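Local coordinates for protein AGR_C_1268p (Agrobacterium tumefaciens str. C58, PDB 2GHS) that probably acts as a gluconolactonase of the SMP-30/regucalcin family, with a beta-propeller that is expected to bind one divalent metal cation, at residues 69-74 with 89-94; 140-145 with 206-211; 186-191 with 235-240; 264-269 with 312-317; 281-286 with 318-323. All blocks are in the same frame, centred on the assembly; numbering follows the deposited sequence. Where two conformers were deposited one is given.

Interaction 1: 69-74 with 89-94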
# COMPACT_ATOMS: atom_id res chain seq x y z
N LEU A 69 13.53 1.14 0.86
CA LEU A 69 14.83 1.25 1.51
C LEU A 69 15.92 1.74 0.56
O LEU A 69 16.90 2.27 1.01
CB LEU A 69 15.24 -0.11 2.10
CG LEU A 69 14.22 -0.73 3.08
CD1 LEU A 69 14.69 -2.08 3.60
CD2 LEU A 69 13.96 0.22 4.25
N GLU A 70 15.71 1.61 -0.75
CA GLU A 70 16.67 2.12 -1.74
C GLU A 70 16.31 3.50 -2.32
O GLU A 70 16.98 4.00 -3.25
CB GLU A 70 16.83 1.12 -2.90
CG GLU A 70 17.34 -0.24 -2.44
CD GLU A 70 18.85 -0.33 -2.29
OE1 GLU A 70 19.53 0.71 -2.09
OE2 GLU A 70 19.37 -1.46 -2.39
N ARG A 71 15.24 4.10 -1.82
CA ARG A 71 14.86 5.48 -2.19
C ARG A 71 14.55 5.58 -3.69
O ARG A 71 15.06 6.46 -4.37
CB ARG A 71 15.91 6.50 -1.77
CG ARG A 71 16.25 6.46 -0.30
CD ARG A 71 17.17 7.64 0.13
NE ARG A 71 18.22 7.81 -0.87
CZ ARG A 71 19.35 7.14 -0.92
NH1 ARG A 71 19.70 6.37 0.08
NH2 ARG A 71 20.18 7.30 -1.94
N GLU A 72 13.78 4.62 -4.19
CA GLU A 72 13.39 4.65 -5.64
C GLU A 72 11.89 4.69 -5.84
O GLU A 72 11.16 4.03 -5.11
CB GLU A 72 13.89 3.40 -6.35
CG GLU A 72 15.39 3.25 -6.37
CD GLU A 72 15.84 1.85 -6.81
OE1 GLU A 72 15.05 0.85 -6.82
OE2 GLU A 72 17.05 1.77 -7.12
N LEU A 73 11.48 5.44 -6.84
CA LEU A 73 10.10 5.48 -7.30
C LEU A 73 10.12 4.85 -8.69
O LEU A 73 10.77 5.37 -9.61
CB LEU A 73 9.60 6.93 -7.41
CG LEU A 73 8.24 7.20 -8.06
CD1 LEU A 73 7.12 6.50 -7.35
CD2 LEU A 73 7.98 8.68 -8.07
N HIS A 74 9.39 3.73 -8.83
CA HIS A 74 9.34 2.93 -10.04
C HIS A 74 8.08 3.26 -10.81
O HIS A 74 7.03 3.45 -10.23
CB HIS A 74 9.35 1.44 -9.63
CG HIS A 74 10.68 1.02 -9.13
ND1 HIS A 74 11.56 0.31 -9.92
CD2 HIS A 74 11.35 1.30 -7.98
CE1 HIS A 74 12.68 0.12 -9.25
NE2 HIS A 74 12.59 0.73 -8.08
N PRO A 89 15.59 11.60 -2.77
CA PRO A 89 16.46 11.97 -1.68
C PRO A 89 15.89 11.52 -0.31
O PRO A 89 16.36 12.00 0.70
CB PRO A 89 16.43 13.50 -1.72
CG PRO A 89 15.05 13.82 -2.22
CD PRO A 89 14.62 12.65 -3.10
N PHE A 90 14.86 10.66 -0.30
CA PHE A 90 14.22 10.20 0.90
C PHE A 90 13.60 8.84 0.61
O PHE A 90 13.59 8.37 -0.55
CB PHE A 90 13.19 11.23 1.43
CG PHE A 90 12.24 11.78 0.39
CD1 PHE A 90 11.49 10.95 -0.40
CD2 PHE A 90 12.14 13.15 0.20
CE1 PHE A 90 10.59 11.46 -1.36
CE2 PHE A 90 11.27 13.65 -0.74
CZ PHE A 90 10.51 12.82 -1.54
N MSE A 91 13.08 8.20 1.67
CA MSE A 91 12.42 6.92 1.52
C MSE A 91 10.95 7.16 1.29
O MSE A 91 10.18 7.33 2.24
CB MSE A 91 12.67 6.00 2.74
CG MSE A 91 14.10 5.61 2.90
SE MSE A 91 14.23 4.31 4.36
CE MSE A 91 16.03 3.97 4.34
N GLY A 92 10.55 7.22 0.04
CA GLY A 92 9.12 7.36 -0.26
C GLY A 92 8.43 6.04 0.01
O GLY A 92 8.98 4.99 -0.29
N SER A 93 7.18 6.11 0.51
CA SER A 93 6.36 4.91 0.68
C SER A 93 4.93 4.96 0.17
O SER A 93 4.29 3.90 0.12
CB SER A 93 6.32 4.50 2.13
OG SER A 93 5.64 5.51 2.88
N ALA A 94 4.42 6.15 -0.19
CA ALA A 94 3.05 6.26 -0.74
C ALA A 94 2.98 7.37 -1.74
O ALA A 94 3.67 8.37 -1.60
CB ALA A 94 2.01 6.48 0.31
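The carbonyl oxygen of Phe90 is where these two pieces of chain grip most closely. Arg71 lays the root of its side chain against it, with CB 3.2 Å and CG 3.3 Å from Phe90 O. The Arg71 alpha carbon adds a C-H...O contact, 3.6 Å from CA to the same oxygen. From its own segment the oxygen takes a weak bond from Gly92 N. A chi1 of -55° sets Arg71 CG beside its backbone N, where it meets Phe90 O; the chain bends at chi3. Phe90 N lies at the edge of the guanidinium, near its plane, and Arg71 NE bonds to Leu88 O.

Met91, a selenomethionine extended beyond CG, adds a mostly apolar part. It passes Arg71 with a CG to CG distance of 3.9 Å. Its SE meets Leu69 CD2 at 4.1 Å, the two side chains crossing obliquely, and its CE ends 3.8 Å from Leu69 O. Met91 N bonds to OD1 of Asp108, a ligand of the bound potassium ion. The Met91 side chain also comes to about 4 Å from that of Arg135, a predicted substrate-binding residue, so this patch probably borders the pocket.

Arg71 has positive phi and belongs to a G1 bulge: with Glu72 it faces Asn67. Glu72 OE1 accepts from both His74 NE2 and Asn67 ND2. Residues 69-71 belong to the turn between strands 62-67 and 72-77, and 72-74 begin the second of these; 89-94 leads from strand 82-87 into strand 92-99 of the next propeller sheet.

Interaction 2: 140-145 with 206-211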
# COMPACT_ATOMS: atom_id res chain seq x y z
N ARG A 140 -2.99 5.25 2.05
CA ARG A 140 -3.99 5.16 0.98
C ARG A 140 -4.90 6.38 1.00
O ARG A 140 -5.17 6.91 2.06
CB ARG A 140 -4.81 3.86 1.08
CG ARG A 140 -5.56 3.55 -0.25
CD ARG A 140 -6.09 2.17 -0.36
NE ARG A 140 -5.04 1.18 -0.17
CZ ARG A 140 -4.14 0.88 -1.09
NH1 ARG A 140 -4.20 1.45 -2.27
NH2 ARG A 140 -3.18 0.00 -0.82
N MSE A 141 -5.37 6.78 -0.18
CA MSE A 141 -6.29 7.89 -0.36
C MSE A 141 -7.74 7.52 -0.04
O MSE A 141 -8.26 6.51 -0.51
CB MSE A 141 -6.21 8.41 -1.80
CG MSE A 141 -4.93 9.12 -2.16
SE MSE A 141 -4.70 10.70 -1.05
CE MSE A 141 -6.47 11.45 -1.27
N HIS A 142 -8.39 8.39 0.73
CA HIS A 142 -9.80 8.34 1.02
C HIS A 142 -10.52 9.14 -0.09
O HIS A 142 -9.99 10.15 -0.57
CB HIS A 142 -10.06 8.90 2.43
CG HIS A 142 -11.49 8.84 2.83
ND1 HIS A 142 -12.38 9.81 2.50
CD2 HIS A 142 -12.19 7.88 3.46
CE1 HIS A 142 -13.59 9.47 2.91
NE2 HIS A 142 -13.50 8.29 3.51
N PRO A 143 -11.74 8.73 -0.49
CA PRO A 143 -12.44 9.47 -1.54
C PRO A 143 -12.76 10.96 -1.30
O PRO A 143 -13.03 11.70 -2.27
CB PRO A 143 -13.69 8.64 -1.80
CG PRO A 143 -13.76 7.67 -0.82
CD PRO A 143 -12.44 7.51 -0.12
N SER A 144 -12.71 11.41 -0.06
CA SER A 144 -12.85 12.83 0.27
C SER A 144 -11.65 13.67 -0.22
O SER A 144 -11.72 14.91 -0.21
CB SER A 144 -12.95 12.99 1.78
OG SER A 144 -11.74 12.59 2.39
N GLY A 145 -10.54 13.02 -0.59
CA GLY A 145 -9.35 13.74 -0.98
C GLY A 145 -8.31 13.85 0.10
O GLY A 145 -7.29 14.53 -0.09
N VAL A 206 -13.20 1.10 11.16
CA VAL A 206 -13.40 2.40 11.76
C VAL A 206 -14.56 3.13 11.02
O VAL A 206 -14.50 3.35 9.83
CB VAL A 206 -12.11 3.29 11.63
CG1 VAL A 206 -12.26 4.59 12.43
CG2 VAL A 206 -10.91 2.55 12.07
N PRO A 207 -15.64 3.53 11.74
CA PRO A 207 -16.66 4.31 11.09
C PRO A 207 -16.18 5.72 10.82
O PRO A 207 -15.49 6.30 11.67
CB PRO A 207 -17.82 4.27 12.11
CG PRO A 207 -17.23 4.00 13.36
CD PRO A 207 -15.95 3.27 13.14
N LEU A 208 -16.43 6.20 9.59
CA LEU A 208 -15.93 7.48 9.12
C LEU A 208 -17.05 8.36 8.63
O LEU A 208 -18.10 7.88 8.22
CB LEU A 208 -14.98 7.29 7.92
CG LEU A 208 -13.87 6.26 8.00
CD1 LEU A 208 -13.03 6.24 6.75
CD2 LEU A 208 -13.03 6.54 9.24
N ASP A 209 -16.77 9.66 8.68
CA ASP A 209 -17.48 10.71 7.92
C ASP A 209 -16.99 10.65 6.49
O ASP A 209 -15.79 10.95 6.19
CB ASP A 209 -17.16 12.07 8.57
CG ASP A 209 -17.88 13.26 7.92
OD1 ASP A 209 -18.37 13.11 6.76
OD2 ASP A 209 -17.88 14.36 8.56
N ALA A 210 -17.86 10.22 5.58
CA ALA A 210 -17.45 10.06 4.17
C ALA A 210 -17.00 11.36 3.54
O ALA A 210 -16.22 11.32 2.57
CB ALA A 210 -18.53 9.40 3.31
N ARG A 211 -17.43 12.50 4.07
CA ARG A 211 -17.10 13.80 3.46
C ARG A 211 -15.67 14.28 3.80
O ARG A 211 -15.13 15.16 3.11
CB ARG A 211 -18.09 14.88 3.88
CG ARG A 211 -19.45 14.73 3.24
CD ARG A 211 -20.33 15.94 3.47
NE ARG A 211 -19.87 17.12 2.70
CZ ARG A 211 -20.21 18.39 2.97
NH1 ARG A 211 -20.97 18.68 4.02
NH2 ARG A 211 -19.75 19.38 2.21
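His142 points its ring at Leu208, the two side chains reaching toward each other tip to tip. Leu208 CD1 touches the imidazole at CD2, 3.8 Å away, and lies almost as near to NE2. CG of His142 is anti to the backbone N (chi1 -178°), on the side of 206-211. The ring's CE1 comes to 3.2 Å from Ala210 O, which lies at the ring edge, near its plane.

The ring is held from several sides. Pro143 CD sits over the centre of one face, 3.3 Å above the plane. ND1 takes the Ser144 N-H at 3.0 Å, tilted 31° from the ring plane, and also hydrogen-bonds Ser144 OG at 2.9 Å. NE2 has its partner in Gly190 O. Both ring nitrogens of this buried histidine are therefore satisfied, and its rotation is fixed. Ser144 CB then packs 3.4 Å from Arg211 O.

Asp209 OD1 makes an Asx turn by accepting from Arg211 N. Residues 142-145 form a type I turn that joins strands 134-141 and 147-153 of an antiparallel sheet of the beta-propeller, and this turn packs on the chain that follows strand 202-207.

Interaction 3: 186-191 with 235-240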
# COMPACT_ATOMS: atom_id res chain seq x y z
N PHE A 186 -10.42 1.48 2.33
CA PHE A 186 -11.71 2.07 2.61
C PHE A 186 -12.86 1.36 1.89
O PHE A 186 -12.70 0.86 0.79
CB PHE A 186 -11.73 3.57 2.22
CG PHE A 186 -10.63 4.33 2.87
CD1 PHE A 186 -10.70 4.68 4.21
CD2 PHE A 186 -9.50 4.65 2.16
CE1 PHE A 186 -9.62 5.34 4.82
CE2 PHE A 186 -8.41 5.30 2.73
CZ PHE A 186 -8.46 5.65 4.08
N SER A 187 -14.03 1.35 2.51
CA SER A 187 -15.21 0.75 1.91
C SER A 187 -15.68 1.53 0.69
O SER A 187 -15.31 2.72 0.53
CB SER A 187 -16.30 0.68 2.97
OG SER A 187 -16.78 1.96 3.29
N PRO A 188 -16.53 0.92 -0.15
CA PRO A 188 -16.94 1.58 -1.37
C PRO A 188 -17.60 2.93 -1.20
O PRO A 188 -17.38 3.82 -2.01
CB PRO A 188 -17.93 0.57 -2.00
CG PRO A 188 -17.42 -0.75 -1.53
CD PRO A 188 -17.06 -0.47 -0.07
N ASP A 189 -18.34 3.14 -0.11
CA ASP A 189 -18.97 4.44 0.07
C ASP A 189 -18.16 5.41 0.91
O ASP A 189 -18.65 6.50 1.17
CB ASP A 189 -20.38 4.29 0.55
CG ASP A 189 -20.49 3.75 1.94
OD1 ASP A 189 -19.48 3.49 2.62
OD2 ASP A 189 -21.66 3.52 2.34
N GLY A 190 -16.95 5.04 1.31
CA GLY A 190 -16.09 5.94 2.10
C GLY A 190 -16.46 6.05 3.58
O GLY A 190 -15.83 6.91 4.35
N THR A 191 -17.42 5.25 4.01
CA THR A 191 -17.94 5.33 5.38
C THR A 191 -17.27 4.41 6.41
O THR A 191 -17.59 4.50 7.62
CB THR A 191 -19.45 5.10 5.43
OG1 THR A 191 -19.73 3.79 4.93
CG2 THR A 191 -20.19 6.13 4.63
N SER A 235 -3.38 -3.61 1.77
CA SER A 235 -4.70 -4.03 1.29
C SER A 235 -5.39 -3.04 0.38
O SER A 235 -5.20 -1.83 0.51
CB SER A 235 -5.65 -4.25 2.45
OG SER A 235 -5.21 -5.30 3.31
N VAL A 236 -6.22 -3.60 -0.49
CA VAL A 236 -7.21 -2.83 -1.27
C VAL A 236 -8.60 -3.37 -0.95
O VAL A 236 -8.76 -4.45 -0.42
CB VAL A 236 -6.94 -2.79 -2.77
CG1 VAL A 236 -5.65 -2.04 -3.07
CG2 VAL A 236 -6.94 -4.20 -3.36
N CYS A 237 -9.60 -2.57 -1.25
CA CYS A 237 -10.98 -2.90 -1.02
C CYS A 237 -11.72 -2.72 -2.36
O CYS A 237 -11.65 -1.65 -3.00
CB CYS A 237 -11.53 -2.01 0.10
SG CYS A 237 -13.20 -2.38 0.60
N ASP A 238 -12.35 -3.80 -2.84
CA ASP A 238 -12.96 -3.76 -4.16
C ASP A 238 -14.37 -3.10 -4.17
O ASP A 238 -14.84 -2.58 -3.17
CB ASP A 238 -12.94 -5.15 -4.83
CG ASP A 238 -13.89 -6.15 -4.22
OD1 ASP A 238 -14.84 -5.74 -3.50
OD2 ASP A 238 -13.71 -7.39 -4.46
N ALA A 239 -15.01 -3.10 -5.34
CA ALA A 239 -16.23 -2.33 -5.52
C ALA A 239 -17.37 -2.94 -4.73
O ALA A 239 -18.37 -2.26 -4.47
CB ALA A 239 -16.61 -2.27 -6.98
N GLU A 240 -17.25 -4.23 -4.39
CA GLU A 240 -18.23 -4.93 -3.56
C GLU A 240 -17.94 -4.82 -2.07
O GLU A 240 -18.76 -5.25 -1.26
CB GLU A 240 -18.22 -6.41 -3.87
CG GLU A 240 -18.95 -6.76 -5.07
CD GLU A 240 -19.13 -8.29 -5.15
OE1 GLU A 240 -18.77 -9.05 -4.16
OE2 GLU A 240 -19.64 -8.70 -6.20
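Cys237 and Pro188 make most of the first shell. The Cys237 side chain is set against the carbonyl of Phe186, with CB 3.2 Å and SG 3.3 Å from Phe186 O. SG is anti to its own backbone N (chi1 -175°), and from there it also reaches Ser187 CA at 3.9 Å. Pro188 makes the rest of the contact: its CG is 3.4 Å from Ala239 O and 3.6 Å from Asp238 O, so the pyrrolidine rests on two successive carbonyl oxygens. The two segments thus meet chiefly as carbon and sulfur against carbonyl oxygen.

The next shell holds two of those carbonyls. Arg319, from the long C-terminal loop, gives NH1 to Phe186 O and NH2 to Asp238 O, tying both segments with one guanidinium. Its side chain also touches Pro188 and Cys237.

Further out, the first segment is held by turns and the second by the bonds of Asp238. Residues 187-190 form a type I turn, closed by Gly190 N to Ser187 O at 2.9 Å, and Ser187 OG bonds to Thr192 N. An Asx turn overlaps it, Thr191 N donating to Asp189 OD1 at 3.0 Å from above the carboxylate plane. On the other segment Asp238 OD1 takes His242 N, with a weak bond from Glu240 N, while its OD2 takes Trp244 NE1.

Around this, the ring of Phe186 meets Trp148 and His142 edge-to-face. The 186-191 turn links strand 170-186 to strand 192-197, and 235-240 ends strand 231-237, whose Cys237 packs on Cys185 and whose Val236 touches Phe278 of strand 273-279.

Interaction 4: 264-269 with 312-317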
# COMPACT_ATOMS: atom_id res chain seq x y z
N ALA A 264 -10.88 -16.71 0.07
CA ALA A 264 -9.92 -17.15 -0.92
C ALA A 264 -8.51 -16.72 -0.57
O ALA A 264 -8.29 -15.69 0.11
CB ALA A 264 -10.26 -16.62 -2.29
N ARG A 265 -7.57 -17.48 -1.11
CA ARG A 265 -6.15 -17.17 -1.09
C ARG A 265 -5.57 -17.34 -2.48
O ARG A 265 -5.68 -18.42 -3.09
CB ARG A 265 -5.39 -18.11 -0.13
CG ARG A 265 -3.87 -17.97 -0.24
CD ARG A 265 -3.15 -18.50 0.98
NE ARG A 265 -3.24 -17.57 2.11
CZ ARG A 265 -2.55 -17.71 3.25
NH1 ARG A 265 -1.71 -18.73 3.40
NH2 ARG A 265 -2.68 -16.82 4.24
N TYR A 266 -4.96 -16.26 -2.98
CA TYR A 266 -4.43 -16.22 -4.34
C TYR A 266 -2.93 -16.22 -4.19
O TYR A 266 -2.33 -15.27 -3.63
CB TYR A 266 -4.90 -14.95 -5.07
CG TYR A 266 -6.40 -14.86 -5.23
CD1 TYR A 266 -7.19 -14.33 -4.22
CD2 TYR A 266 -7.03 -15.42 -6.34
CE1 TYR A 266 -8.55 -14.29 -4.33
CE2 TYR A 266 -8.43 -15.36 -6.45
CZ TYR A 266 -9.17 -14.80 -5.43
OH TYR A 266 -10.57 -14.76 -5.53
N GLU A 267 -2.32 -17.32 -4.62
CA GLU A 267 -0.88 -17.52 -4.49
C GLU A 267 -0.11 -16.62 -5.48
O GLU A 267 -0.57 -16.36 -6.60
CB GLU A 267 -0.51 -19.00 -4.65
CG GLU A 267 -1.14 -19.91 -3.57
CD GLU A 267 -0.74 -21.37 -3.70
OE1 GLU A 267 -0.25 -21.80 -4.78
OE2 GLU A 267 -0.92 -22.13 -2.70
N VAL A 268 1.05 -16.15 -5.04
CA VAL A 268 2.04 -15.43 -5.88
C VAL A 268 3.44 -15.95 -5.55
O VAL A 268 3.68 -16.43 -4.45
CB VAL A 268 2.02 -13.90 -5.69
CG1 VAL A 268 0.63 -13.35 -6.07
CG2 VAL A 268 2.30 -13.52 -4.32
N PRO A 269 4.34 -15.91 -6.53
CA PRO A 269 5.66 -16.52 -6.36
C PRO A 269 6.55 -15.87 -5.33
O PRO A 269 7.34 -16.58 -4.70
CB PRO A 269 6.28 -16.42 -7.76
CG PRO A 269 5.16 -16.31 -8.66
CD PRO A 269 4.13 -15.47 -7.92
N LEU A 312 -2.03 -10.92 -11.01
CA LEU A 312 -2.75 -12.18 -10.86
C LEU A 312 -3.45 -12.57 -12.18
O LEU A 312 -3.69 -11.70 -13.03
CB LEU A 312 -3.81 -12.06 -9.76
CG LEU A 312 -3.34 -11.82 -8.32
CD1 LEU A 312 -4.52 -11.97 -7.36
CD2 LEU A 312 -2.26 -12.80 -7.95
N GLY A 313 -3.81 -13.85 -12.33
CA GLY A 313 -4.50 -14.31 -13.52
C GLY A 313 -6.00 -14.05 -13.51
O GLY A 313 -6.67 -14.24 -14.52
N ILE A 314 -6.52 -13.63 -12.37
CA ILE A 314 -7.98 -13.50 -12.17
C ILE A 314 -8.45 -12.07 -12.30
O ILE A 314 -7.72 -11.09 -12.13
CB ILE A 314 -8.43 -14.06 -10.79
CG1 ILE A 314 -7.72 -13.31 -9.65
CG2 ILE A 314 -8.19 -15.57 -10.72
CD1 ILE A 314 -8.63 -12.69 -8.73
N GLU A 315 -9.72 -11.93 -12.61
CA GLU A 315 -10.33 -10.64 -12.68
C GLU A 315 -10.70 -10.13 -11.29
O GLU A 315 -11.12 -10.92 -10.42
CB GLU A 315 -11.59 -10.68 -13.52
CG GLU A 315 -12.05 -9.26 -13.91
CD GLU A 315 -13.55 -9.03 -13.87
OE1 GLU A 315 -14.28 -9.69 -13.07
OE2 GLU A 315 -13.99 -8.20 -14.71
N VAL A 316 -10.56 -8.82 -11.10
CA VAL A 316 -11.11 -8.14 -9.94
C VAL A 316 -12.03 -7.00 -10.38
O VAL A 316 -11.97 -6.54 -11.53
CB VAL A 316 -9.99 -7.63 -9.04
CG1 VAL A 316 -9.19 -8.78 -8.49
CG2 VAL A 316 -9.07 -6.68 -9.81
N LYS A 317 -12.95 -6.58 -9.52
CA LYS A 317 -13.79 -5.46 -9.83
C LYS A 317 -13.31 -4.35 -8.90
O LYS A 317 -13.84 -4.17 -7.82
CB LYS A 317 -15.27 -5.78 -9.57
CG LYS A 317 -15.86 -6.99 -10.28
CD LYS A 317 -16.12 -6.74 -11.74
CE LYS A 317 -16.97 -7.87 -12.39
NZ LYS A 317 -16.62 -8.05 -13.83
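Val268 and Leu312 mark the closest backbone approach, yet their CA atoms are still 7.6 Å apart, so the end of strand 262-267 and the irregular 312-317 loop meet through side chains. Leu312 forks between two partners. Its CD1 lies 3.8 Å from Tyr266 CB, the two side chains crossing at about a right angle. Its CD2 presses on Val268 CG1 at 3.5 Å, closer than usual for two methyl groups, which marks a tight spot.

Ile314 meets the ring of the same tyrosine, again crossing it at about a right angle. Its CD1 reaches Tyr266 CE2 at 3.5 Å and CZ at 4.0 Å, with CG1 next to CE2 and CD2. CG1 of Ile314 sits between the backbone N and the carbonyl carbon (chi1 60°). Leu312 therefore meets CB and CG of Tyr266, and Ile314 the CD2, CE2 and CZ side of the ring.

The ring is also stacked with Phe36 and with Trp244, and its hydroxyl bonds to Arg255 NH1. Trp244 touches Ile314 and Val316 too, joining strand 243-248 to the same cluster.

Chemically this contact is almost wholly apolar: aliphatic and aromatic carbons bury against each other, while the one polar atom of the tyrosine side chain is satisfied by Arg255, leaving shape and close fit to join loop to strand.

Interaction 5: 281-286 with 318-323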
# COMPACT_ATOMS: atom_id res chain seq x y z
N PRO A 281 -7.34 -0.63 -17.61
CA PRO A 281 -8.30 0.39 -17.98
C PRO A 281 -9.63 0.31 -17.29
O PRO A 281 -10.35 1.32 -17.25
CB PRO A 281 -8.45 0.22 -19.50
CG PRO A 281 -7.85 -1.07 -19.82
CD PRO A 281 -6.87 -1.40 -18.76
N ASP A 282 -9.98 -0.86 -16.77
CA ASP A 282 -11.23 -0.96 -16.03
C ASP A 282 -11.02 -1.22 -14.52
O ASP A 282 -11.94 -1.66 -13.84
CB ASP A 282 -12.07 -2.08 -16.62
CG ASP A 282 -12.55 -1.78 -18.03
OD1 ASP A 282 -12.74 -0.58 -18.39
OD2 ASP A 282 -12.77 -2.76 -18.79
N ALA A 283 -9.81 -0.96 -14.01
CA ALA A 283 -9.43 -1.29 -12.62
C ALA A 283 -9.75 -2.77 -12.36
O ALA A 283 -10.21 -3.11 -11.28
CB ALA A 283 -10.14 -0.39 -11.61
N SER A 284 -9.56 -3.62 -13.37
CA SER A 284 -10.02 -5.03 -13.29
C SER A 284 -8.93 -6.09 -13.20
O SER A 284 -9.24 -7.29 -13.33
CB SER A 284 -10.96 -5.35 -14.44
OG SER A 284 -10.25 -5.26 -15.67
N ARG A 285 -7.68 -5.66 -13.02
CA ARG A 285 -6.55 -6.54 -12.78
C ARG A 285 -5.87 -6.20 -11.47
O ARG A 285 -6.01 -5.07 -10.97
CB ARG A 285 -5.51 -6.43 -13.91
CG ARG A 285 -6.09 -6.51 -15.29
CD ARG A 285 -6.60 -7.89 -15.60
NE ARG A 285 -7.14 -7.90 -16.96
CZ ARG A 285 -8.43 -7.90 -17.29
NH1 ARG A 285 -9.42 -7.97 -16.38
NH2 ARG A 285 -8.73 -7.88 -18.56
N LEU A 286 -5.14 -7.17 -10.92
CA LEU A 286 -4.52 -6.95 -9.63
C LEU A 286 -3.01 -7.12 -9.71
O LEU A 286 -2.52 -8.20 -10.01
CB LEU A 286 -5.13 -7.87 -8.56
CG LEU A 286 -4.93 -7.37 -7.13
CD1 LEU A 286 -5.82 -6.16 -6.81
CD2 LEU A 286 -5.12 -8.48 -6.12
N GLY A 318 -12.30 -3.61 -9.34
CA GLY A 318 -11.71 -2.58 -8.52
C GLY A 318 -12.22 -1.17 -8.75
O GLY A 318 -13.27 -0.95 -9.36
N ARG A 319 -11.48 -0.22 -8.18
CA ARG A 319 -11.74 1.20 -8.35
C ARG A 319 -10.43 1.94 -8.34
O ARG A 319 -9.50 1.58 -7.61
CB ARG A 319 -12.61 1.76 -7.24
CG ARG A 319 -12.26 1.32 -5.86
CD ARG A 319 -13.05 2.13 -4.77
NE ARG A 319 -13.67 1.20 -3.83
CZ ARG A 319 -13.35 1.04 -2.54
NH1 ARG A 319 -12.43 1.79 -1.96
NH2 ARG A 319 -13.99 0.11 -1.84
N PHE A 320 -10.35 2.97 -9.17
CA PHE A 320 -9.16 3.76 -9.20
C PHE A 320 -9.07 4.61 -7.95
O PHE A 320 -10.07 4.97 -7.34
CB PHE A 320 -9.12 4.65 -10.42
CG PHE A 320 -9.14 3.89 -11.75
CD1 PHE A 320 -8.16 2.95 -12.04
CD2 PHE A 320 -10.10 4.13 -12.70
CE1 PHE A 320 -8.15 2.26 -13.23
CE2 PHE A 320 -10.09 3.45 -13.92
CZ PHE A 320 -9.09 2.52 -14.17
N GLU A 321 -7.82 4.89 -7.55
CA GLU A 321 -7.56 5.59 -6.33
C GLU A 321 -8.00 7.04 -6.44
O GLU A 321 -7.87 7.66 -7.50
CB GLU A 321 -6.04 5.49 -6.01
CG GLU A 321 -5.56 4.06 -5.69
CD GLU A 321 -6.17 3.43 -4.41
OE1 GLU A 321 -6.38 4.13 -3.42
OE2 GLU A 321 -6.48 2.21 -4.38
N PRO A 322 -8.58 7.58 -5.37
CA PRO A 322 -8.92 8.99 -5.35
C PRO A 322 -7.73 9.91 -5.48
O PRO A 322 -6.62 9.54 -5.12
CB PRO A 322 -9.51 9.21 -3.95
CG PRO A 322 -9.95 7.87 -3.54
CD PRO A 322 -9.00 6.91 -4.12
N LEU A 323 -8.02 11.15 -5.90
CA LEU A 323 -7.01 12.21 -5.99
C LEU A 323 -6.88 12.94 -4.67
O LEU A 323 -7.88 13.20 -3.98
CB LEU A 323 -7.38 13.22 -7.07
CG LEU A 323 -7.51 12.81 -8.51
CD1 LEU A 323 -7.43 14.05 -9.41
CD2 LEU A 323 -6.47 11.86 -8.89
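This contact belongs to a beta-propeller sheet made of strands 41-44, 309-311, 285-290 and 273-279, where the turn between antiparallel strands 273-279 and 285-290 receives the extended C-terminal chain. The turn enters strand 285-290 through a classic bulge, Ser284 and Arg285 both facing Ile279. Ala283, at the centre, has positive phi and psi (52° and 36°), an unusual backbone for a residue with a beta carbon.

One backbone bond crosses: Gly318 N gives its hydrogen to Ala283 O at 2.9 Å, in a bond that is bent at the hydrogen. A beta carbon on Gly318 would run into Ala283 O, so the absence of a side chain permits this approach. The Ala283 methyl points toward 318-323, where CB packs 3.6 Å from Gly318 C and 3.7 Å from Arg319 N.

Phe320 then closes over the same methyl. Ala283 CB sits over one face of its ring, 4.0 Å from the centroid and 21° off the normal, a CH-pi contact displaced toward the rim. The nearest ring atom is CE1.

Behind this, Ala283 also touches Phe278 of strand 273-279, while Phe320 packs on Phe56 and Pro58 and so brings strand 51-57 to the contact. Past the phenylalanine, Glu321 OE2 forms a salt bridge with Arg140 NH1. At the ring's tip, Phe320 CZ lies 3.6 Å from Ala283 N and 3.5 Å from Pro281 O, the latter at the ring edge, near its plane.

How the interactions relate
Interactions 1 and 5 are surface contacts, 2 and 3 are partly buried, and 4 is buried. Interaction 4 is nearly all apolar, interactions 1, 2 and 3 set side-chain atoms in good part against backbone carbonyls, and interaction 5 alone has a hydrogen bond directly between its two segments. The C-terminal loop serves both 4 and 5, which join through Leu312 N to Leu286 O and Val316 N to Ser284 O, and Arg319 ties it to interaction 3 at Phe186 O and Asp238 O. Interactions 2 and 3 touch, through His142 NE2 to Gly190 O and Leu208 N to Thr191 O. Interaction 1 stands apart, touching none of the others, and lies beside a predicted substrate-binding residue.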